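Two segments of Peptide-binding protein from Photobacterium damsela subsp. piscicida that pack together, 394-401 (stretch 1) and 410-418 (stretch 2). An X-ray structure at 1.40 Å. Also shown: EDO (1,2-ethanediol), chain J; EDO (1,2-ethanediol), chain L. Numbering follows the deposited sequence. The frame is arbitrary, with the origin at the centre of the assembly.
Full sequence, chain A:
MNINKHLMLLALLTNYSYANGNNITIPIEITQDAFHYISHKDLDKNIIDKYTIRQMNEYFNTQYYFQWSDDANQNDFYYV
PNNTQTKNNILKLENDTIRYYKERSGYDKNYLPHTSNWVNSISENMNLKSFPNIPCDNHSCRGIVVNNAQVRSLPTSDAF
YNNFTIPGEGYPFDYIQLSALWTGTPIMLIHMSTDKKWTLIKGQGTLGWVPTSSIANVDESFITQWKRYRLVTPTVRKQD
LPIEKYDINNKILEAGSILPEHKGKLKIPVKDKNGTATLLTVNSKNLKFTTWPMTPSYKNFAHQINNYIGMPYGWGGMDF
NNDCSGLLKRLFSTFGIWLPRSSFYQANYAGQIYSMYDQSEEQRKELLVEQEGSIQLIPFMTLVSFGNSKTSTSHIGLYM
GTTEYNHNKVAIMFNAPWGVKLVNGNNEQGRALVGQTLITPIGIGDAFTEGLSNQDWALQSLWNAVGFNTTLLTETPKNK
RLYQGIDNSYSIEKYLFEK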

# COMPACT_ATOMS: atom_id res chain seq x y z
N SER A 394 -5.69 -6.07 11.34
CA SER A 394 -4.31 -6.48 11.12
C SER A 394 -4.11 -7.26 9.83
O SER A 394 -2.99 -7.67 9.55
CB SER A 394 -3.81 -7.29 12.31
OG SER A 394 -4.70 -8.33 12.58
N HIS A 395 -5.15 -7.44 9.03
CA HIS A 395 -5.01 -8.02 7.70
C HIS A 395 -6.17 -7.56 6.84
O HIS A 395 -7.25 -7.25 7.36
CB HIS A 395 -4.96 -9.56 7.73
CG HIS A 395 -4.58 -10.14 6.40
ND1 HIS A 395 -3.45 -9.74 5.71
CD2 HIS A 395 -5.22 -11.03 5.61
CE1 HIS A 395 -3.39 -10.39 4.56
NE2 HIS A 395 -4.45 -11.17 4.47
N ILE A 396 -5.95 -7.50 5.52
CA ILE A 396 -7.03 -7.15 4.61
C ILE A 396 -6.75 -7.85 3.28
O ILE A 396 -5.58 -8.07 2.92
CB ILE A 396 -7.17 -5.60 4.51
CG1 ILE A 396 -8.45 -5.20 3.77
CG2 ILE A 396 -5.92 -4.97 3.83
CD1 ILE A 396 -8.78 -3.69 4.02
N GLY A 397 -7.81 -8.17 2.55
CA GLY A 397 -7.67 -8.71 1.20
C GLY A 397 -8.87 -8.34 0.35
O GLY A 397 -9.86 -7.77 0.83
N LEU A 398 -8.78 -8.65 -0.94
CA LEU A 398 -9.82 -8.34 -1.91
C LEU A 398 -10.65 -9.60 -2.17
O LEU A 398 -10.15 -10.55 -2.77
CB LEU A 398 -9.21 -7.82 -3.22
CG LEU A 398 -10.21 -7.53 -4.34
CD1 LEU A 398 -11.14 -6.40 -3.90
CD2 LEU A 398 -9.48 -7.20 -5.64
N TYR A 399 -11.90 -9.62 -1.71
CA TYR A 399 -12.78 -10.76 -1.96
C TYR A 399 -12.91 -11.03 -3.45
O TYR A 399 -13.13 -10.11 -4.24
CB TYR A 399 -14.16 -10.38 -1.42
CG TYR A 399 -15.24 -11.42 -1.60
CD1 TYR A 399 -15.18 -12.65 -0.93
CD2 TYR A 399 -16.36 -11.17 -2.39
CE1 TYR A 399 -16.20 -13.61 -1.08
CE2 TYR A 399 -17.39 -12.10 -2.53
CZ TYR A 399 -17.31 -13.31 -1.88
OH TYR A 399 -18.34 -14.21 -2.04
N MET A 400 -12.76 -12.31 -3.84
CA MET A 400 -12.83 -12.71 -5.25
C MET A 400 -13.96 -13.69 -5.52
O MET A 400 -14.03 -14.23 -6.62
CB MET A 400 -11.50 -13.29 -5.73
CG MET A 400 -10.47 -12.20 -6.04
SD MET A 400 -8.87 -12.94 -6.48
CE MET A 400 -9.30 -13.95 -7.93
N GLY A 401 -14.87 -13.92 -4.58
CA GLY A 401 -15.90 -14.91 -4.80
C GLY A 401 -15.56 -16.26 -4.19
O GLY A 401 -15.03 -16.32 -3.07
N VAL A 410 -15.31 -22.84 -1.30
CA VAL A 410 -14.64 -21.97 -0.34
C VAL A 410 -14.59 -20.55 -0.89
O VAL A 410 -14.48 -20.34 -2.10
CB VAL A 410 -13.23 -22.47 0.07
CG1 VAL A 410 -13.30 -23.92 0.59
CG2 VAL A 410 -12.22 -22.33 -1.07
N ALA A 411 -14.72 -19.57 0.01
CA ALA A 411 -14.51 -18.18 -0.36
C ALA A 411 -13.01 -17.88 -0.49
O ALA A 411 -12.18 -18.43 0.24
CB ALA A 411 -15.14 -17.28 0.70
N ILE A 412 -12.66 -16.96 -1.42
CA ILE A 412 -11.26 -16.67 -1.75
C ILE A 412 -11.00 -15.17 -1.79
O ILE A 412 -11.91 -14.35 -1.92
CB ILE A 412 -10.82 -17.32 -3.09
CG1 ILE A 412 -11.73 -16.79 -4.22
CG2 ILE A 412 -10.93 -18.86 -3.03
CD1 ILE A 412 -11.16 -16.93 -5.59
N MET A 413 -9.71 -14.82 -1.68
CA MET A 413 -9.33 -13.41 -1.74
C MET A 413 -7.94 -13.26 -2.35
O MET A 413 -7.07 -14.14 -2.23
CB MET A 413 -9.38 -12.76 -0.33
CG MET A 413 -8.50 -13.56 0.69
SD MET A 413 -8.40 -12.60 2.23
CE MET A 413 -7.51 -13.74 3.28
N PHE A 414 -7.72 -12.10 -2.96
CA PHE A 414 -6.40 -11.69 -3.44
C PHE A 414 -5.76 -10.90 -2.30
O PHE A 414 -6.39 -9.96 -1.78
CB PHE A 414 -6.58 -10.79 -4.66
CG PHE A 414 -5.32 -10.14 -5.14
CD1 PHE A 414 -4.26 -10.89 -5.64
CD2 PHE A 414 -5.23 -8.75 -5.20
CE1 PHE A 414 -3.11 -10.26 -6.14
CE2 PHE A 414 -4.10 -8.13 -5.71
CZ PHE A 414 -3.04 -8.88 -6.20
N ASN A 415 -4.57 -11.29 -1.85
CA ASN A 415 -4.03 -10.62 -0.66
C ASN A 415 -2.53 -10.85 -0.54
O ASN A 415 -1.96 -11.72 -1.22
CB ASN A 415 -4.82 -11.03 0.61
CG ASN A 415 -4.59 -12.50 1.07
OD1 ASN A 415 -4.28 -12.75 2.23
ND2 ASN A 415 -4.79 -13.45 0.17
N ALA A 416 -1.88 -10.06 0.32
CA ALA A 416 -0.47 -10.19 0.66
C ALA A 416 -0.41 -10.48 2.15
O ALA A 416 -0.46 -9.55 2.96
CB ALA A 416 0.32 -8.92 0.33
N PRO A 417 -0.35 -11.74 2.56
CA PRO A 417 -0.24 -12.08 3.98
C PRO A 417 1.19 -12.42 4.36
O PRO A 417 1.92 -12.99 3.53
CB PRO A 417 -1.11 -13.33 4.09
CG PRO A 417 -0.88 -14.05 2.76
CD PRO A 417 -0.64 -12.92 1.71
N TRP A 418 1.60 -12.14 5.59
CA TRP A 418 2.88 -12.62 6.06
C TRP A 418 2.77 -14.05 6.55
O TRP A 418 3.46 -14.94 6.05
CB TRP A 418 3.44 -11.72 7.19
CG TRP A 418 4.70 -12.29 7.74
CD1 TRP A 418 4.88 -12.90 8.95
CD2 TRP A 418 5.95 -12.39 7.04
NE1 TRP A 418 6.20 -13.33 9.08
CE2 TRP A 418 6.86 -13.05 7.90
CE3 TRP A 418 6.39 -11.99 5.76
CZ2 TRP A 418 8.19 -13.28 7.54
CZ3 TRP A 418 7.70 -12.24 5.40
CH2 TRP A 418 8.59 -12.89 6.29
C1 EDO J . -2.02 -12.86 7.27
O1 EDO J . -0.74 -12.35 7.68
C2 EDO J . -3.06 -12.90 8.38
O2 EDO J . -2.58 -13.75 9.43
C1 EDO L . -5.44 -11.43 11.37
O1 EDO L . -4.20 -10.79 11.69
C2 EDO L . -6.00 -12.12 12.61
O2 EDO L . -6.22 -11.15 13.64
O HOH W 1 -3.77 -7.90 0.86

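The most distinctive feature lies where the ladder of backbone bonds gives out: a side-chain hydrogen bond and a water take over. His 395 NE2 donates to Asn 415 OD1 at 2.7 Å. This acceptor meets the imidazole at its edge, near the ring plane, where the N-H points. Ethanediol J lies over one face of the ring. The water accepts from Ala 416 N (2.9 Å) and donates to Ile 396 O (2.7 Å), bridging backbones too far apart to bond directly.

Further along, the strands pair antiparallel. Leu 398 N donates to Phe 414 O, and Phe 414 N to Leu 398 O, both at 2.9 Å. Met 400 N reaches Ile 412 O at 2.9 Å, and Ile 412 N reaches Gly 401 O at 3.0 Å.

Gly 397 leaves room for its neighbours. A CB there would clash with Met 413 SD and Asn 415 CB. Gly 401 has backbone angles that call for glycine.

Apolar side chains fill the rest. Met 400 points toward stretch 2; its SD lies 3.6 Å from Phe 414 CB, and its CB 3.7 Å from Ile 412 CD1. Leu 398 and Phe 414 share a sheet face; Tyr 399 and Met 413 share the other. The contact buries 561 Å², summed over both sides. Ala 416 O is buried without a polar partner.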